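Circadian oscillation regulator (Nostoc sp., PDB 1R5Q) probably stimulates autophosphorylation of the clock protein KaiC as part of the KaiABC oscillator, the main circadian regulator in cyanobacteria. Local coordinates at residues L32-K35 and I36-F39. Sequence-based numbering, arbitrary orientation.
Sequences LKEK and IDKF
Lys-33 and Asp-37 form a salt bridge one helical turn apart, with Lys-33 NZ 3.0 Å from Asp-37 OD2. The lysine donates to the syn lone pair of that oxygen. Its chain runs extended from the backbone and bends only at the last torsion (chi4 -50°), which turns NZ onto the carboxylate. Asp-37 OD1 takes a weak bond from a water, which also donates weakly to Lys-33 O. Lys-33 O also accepts the backbone N of Asp-37, at 2.9 Å. Three further backbone bonds satisfy the carbonyls of Leu-32, Glu-34 and Lys-35, through the amides of Ile-36, Lys-38 and Phe-39. Glu-34 OE2 lies 4.2 Å from Asp-37 OD2, two like charges, and the Lys-33 ammonium on OD2 probably eases their repulsion. Glu-34 OE1 rests against Lys-38 CG at 3.4 Å, while Lys-38 NZ stays 5.7 Å from OE1. Replacing Asp-37 by an alanine would probably leave the Lys-33 ammonium without its mate and the water without its carboxylate partner. On the apolar side, Leu-32 CG meets Ile-36 CD1 at 4.0 Å. Ile-36 and Phe-39 are buried against Ile-21 of helix 8-24 and Ile-88 of helix 82-100. This is an i to i+4 salt bridge in the first turns of an amphipathic helix, within the all-helical KaiA C-terminal domain.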
ATOM      1  N   LEU A  32      -9.082  -0.911  10.059  1.00 45.64           N
ATOM      2  CA  LEU A  32      -8.616  -0.888   8.640  1.00 45.76           C
ATOM      3  C   LEU A  32      -8.650   0.501   8.004  1.00 46.43           C
ATOM      4  O   LEU A  32      -7.727   0.885   7.284  1.00 46.01           O
ATOM      5  CB  LEU A  32      -9.463  -1.838   7.788  1.00 43.78           C
ATOM      6  CG  LEU A  32      -9.113  -1.903   6.293  1.00 42.91           C
ATOM      7  CD1 LEU A  32      -7.694  -2.408   6.110  1.00 41.79           C
ATOM      8  CD2 LEU A  32     -10.102  -2.817   5.578  1.00 41.47           C
ATOM      9  N   LYS A  33      -9.719   1.248   8.261  1.00 48.01           N
ATOM     10  CA  LYS A  33      -9.869   2.581   7.684  1.00 50.20           C
ATOM     11  C   LYS A  33      -8.715   3.506   8.053  1.00 50.89           C
ATOM     12  O   LYS A  33      -8.186   4.224   7.203  1.00 50.77           O
ATOM     13  CB  LYS A  33     -11.193   3.201   8.131  1.00 52.09           C
ATOM     14  CG  LYS A  33     -11.536   4.495   7.416  1.00 53.69           C
ATOM     15  CD  LYS A  33     -12.904   5.000   7.834  1.00 55.71           C
ATOM     16  CE  LYS A  33     -13.294   6.201   7.007  1.00 56.83           C
ATOM     17  NZ  LYS A  33     -12.187   7.199   6.998  1.00 58.46           N
ATOM     18  N   GLU A  34      -8.319   3.470   9.321  1.00 51.57           N
ATOM     19  CA  GLU A  34      -7.233   4.308   9.812  1.00 51.71           C
ATOM     20  C   GLU A  34      -5.880   3.886   9.267  1.00 49.65           C
ATOM     21  O   GLU A  34      -5.014   4.723   9.039  1.00 49.07           O
ATOM     22  CB  GLU A  34      -7.198   4.290  11.343  1.00 54.82           C
ATOM     23  CG  GLU A  34      -7.638   5.610  11.959  1.00 59.55           C
ATOM     24  CD  GLU A  34      -6.780   6.776  11.484  1.00 62.35           C
ATOM     25  OE1 GLU A  34      -5.587   6.824  11.866  1.00 64.46           O
ATOM     26  OE2 GLU A  34      -7.294   7.634  10.722  1.00 63.25           O
ATOM     27  N   LYS A  35      -5.688   2.588   9.075  1.00 47.17           N
ATOM     28  CA  LYS A  35      -4.422   2.113   8.538  1.00 45.64           C
ATOM     29  C   LYS A  35      -4.261   2.639   7.117  1.00 43.65           C
ATOM     30  O   LYS A  35      -3.179   3.070   6.723  1.00 42.27           O
ATOM     31  CB  LYS A  35      -4.378   0.587   8.498  1.00 46.95           C
ATOM     32  CG  LYS A  35      -4.204  -0.093   9.845  1.00 49.12           C
ATOM     33  CD  LYS A  35      -4.167  -1.621   9.678  1.00 51.12           C
ATOM     34  CE  LYS A  35      -4.071  -2.319  11.033  1.00 53.19           C
ATOM     35  NZ  LYS A  35      -4.229  -3.792  10.920  1.00 55.11           N
ATOM     36  N   ILE A  36      -5.348   2.601   6.356  1.00 41.83           N
ATOM     37  CA  ILE A  36      -5.336   3.057   4.974  1.00 41.12           C
ATOM     38  C   ILE A  36      -5.184   4.568   4.904  1.00 41.65           C
ATOM     39  O   ILE A  36      -4.426   5.080   4.094  1.00 39.77           O
ATOM     40  CB  ILE A  36      -6.635   2.638   4.224  1.00 39.51           C
ATOM     41  CG1 ILE A  36      -6.610   1.128   3.941  1.00 38.64           C
ATOM     42  CG2 ILE A  36      -6.758   3.401   2.908  1.00 38.69           C
ATOM     43  CD1 ILE A  36      -7.913   0.600   3.371  1.00 36.17           C
ATOM     44  N   ASP A  37      -5.906   5.279   5.761  1.00 42.66           N
ATOM     45  CA  ASP A  37      -5.833   6.732   5.761  1.00 43.91           C
ATOM     46  C   ASP A  37      -4.420   7.202   6.086  1.00 43.34           C
ATOM     47  O   ASP A  37      -3.920   8.140   5.476  1.00 43.12           O
ATOM     48  CB  ASP A  37      -6.841   7.321   6.755  1.00 46.37           C
ATOM     49  CG  ASP A  37      -8.268   7.328   6.207  1.00 50.16           C
ATOM     50  OD1 ASP A  37      -8.449   7.558   4.985  1.00 51.97           O
ATOM     51  OD2 ASP A  37      -9.213   7.126   7.002  1.00 51.21           O
ATOM     52  N   LYS A  38      -3.768   6.524   7.023  1.00 42.59           N
ATOM     53  CA  LYS A  38      -2.407   6.886   7.415  1.00 42.78           C
ATOM     54  C   LYS A  38      -1.381   6.581   6.326  1.00 40.41           C
ATOM     55  O   LYS A  38      -0.449   7.361   6.113  1.00 38.44           O
ATOM     56  CB  LYS A  38      -2.011   6.157   8.703  1.00 45.69           C
ATOM     57  CG  LYS A  38      -2.730   6.653   9.943  1.00 50.14           C
ATOM     58  CD  LYS A  38      -2.172   5.984  11.210  1.00 53.42           C
ATOM     59  CE  LYS A  38      -0.666   6.224  11.367  1.00 55.57           C
ATOM     60  NZ  LYS A  38      -0.117   5.629  12.636  1.00 57.96           N
ATOM     61  N   PHE A  39      -1.544   5.435   5.662  1.00 37.40           N
ATOM     62  CA  PHE A  39      -0.661   5.023   4.578  1.00 35.81           C
ATOM     63  C   PHE A  39      -0.793   6.041   3.439  1.00 34.71           C
ATOM     64  O   PHE A  39       0.200   6.471   2.849  1.00 33.82           O
ATOM     65  CB  PHE A  39      -1.050   3.613   4.060  1.00 34.77           C
ATOM     66  CG  PHE A  39      -0.250   3.156   2.844  1.00 32.47           C
ATOM     67  CD1 PHE A  39       1.022   2.613   2.993  1.00 30.29           C
ATOM     68  CD2 PHE A  39      -0.756   3.312   1.553  1.00 31.90           C
ATOM     69  CE1 PHE A  39       1.771   2.241   1.899  1.00 29.79           C
ATOM     70  CE2 PHE A  39      -0.003   2.939   0.436  1.00 30.40           C
ATOM     71  CZ  PHE A  39       1.257   2.407   0.606  1.00 31.39           C
TER
HETATM   72  O   HOH W   1      -9.761   4.890   4.289  1.00 49.41           O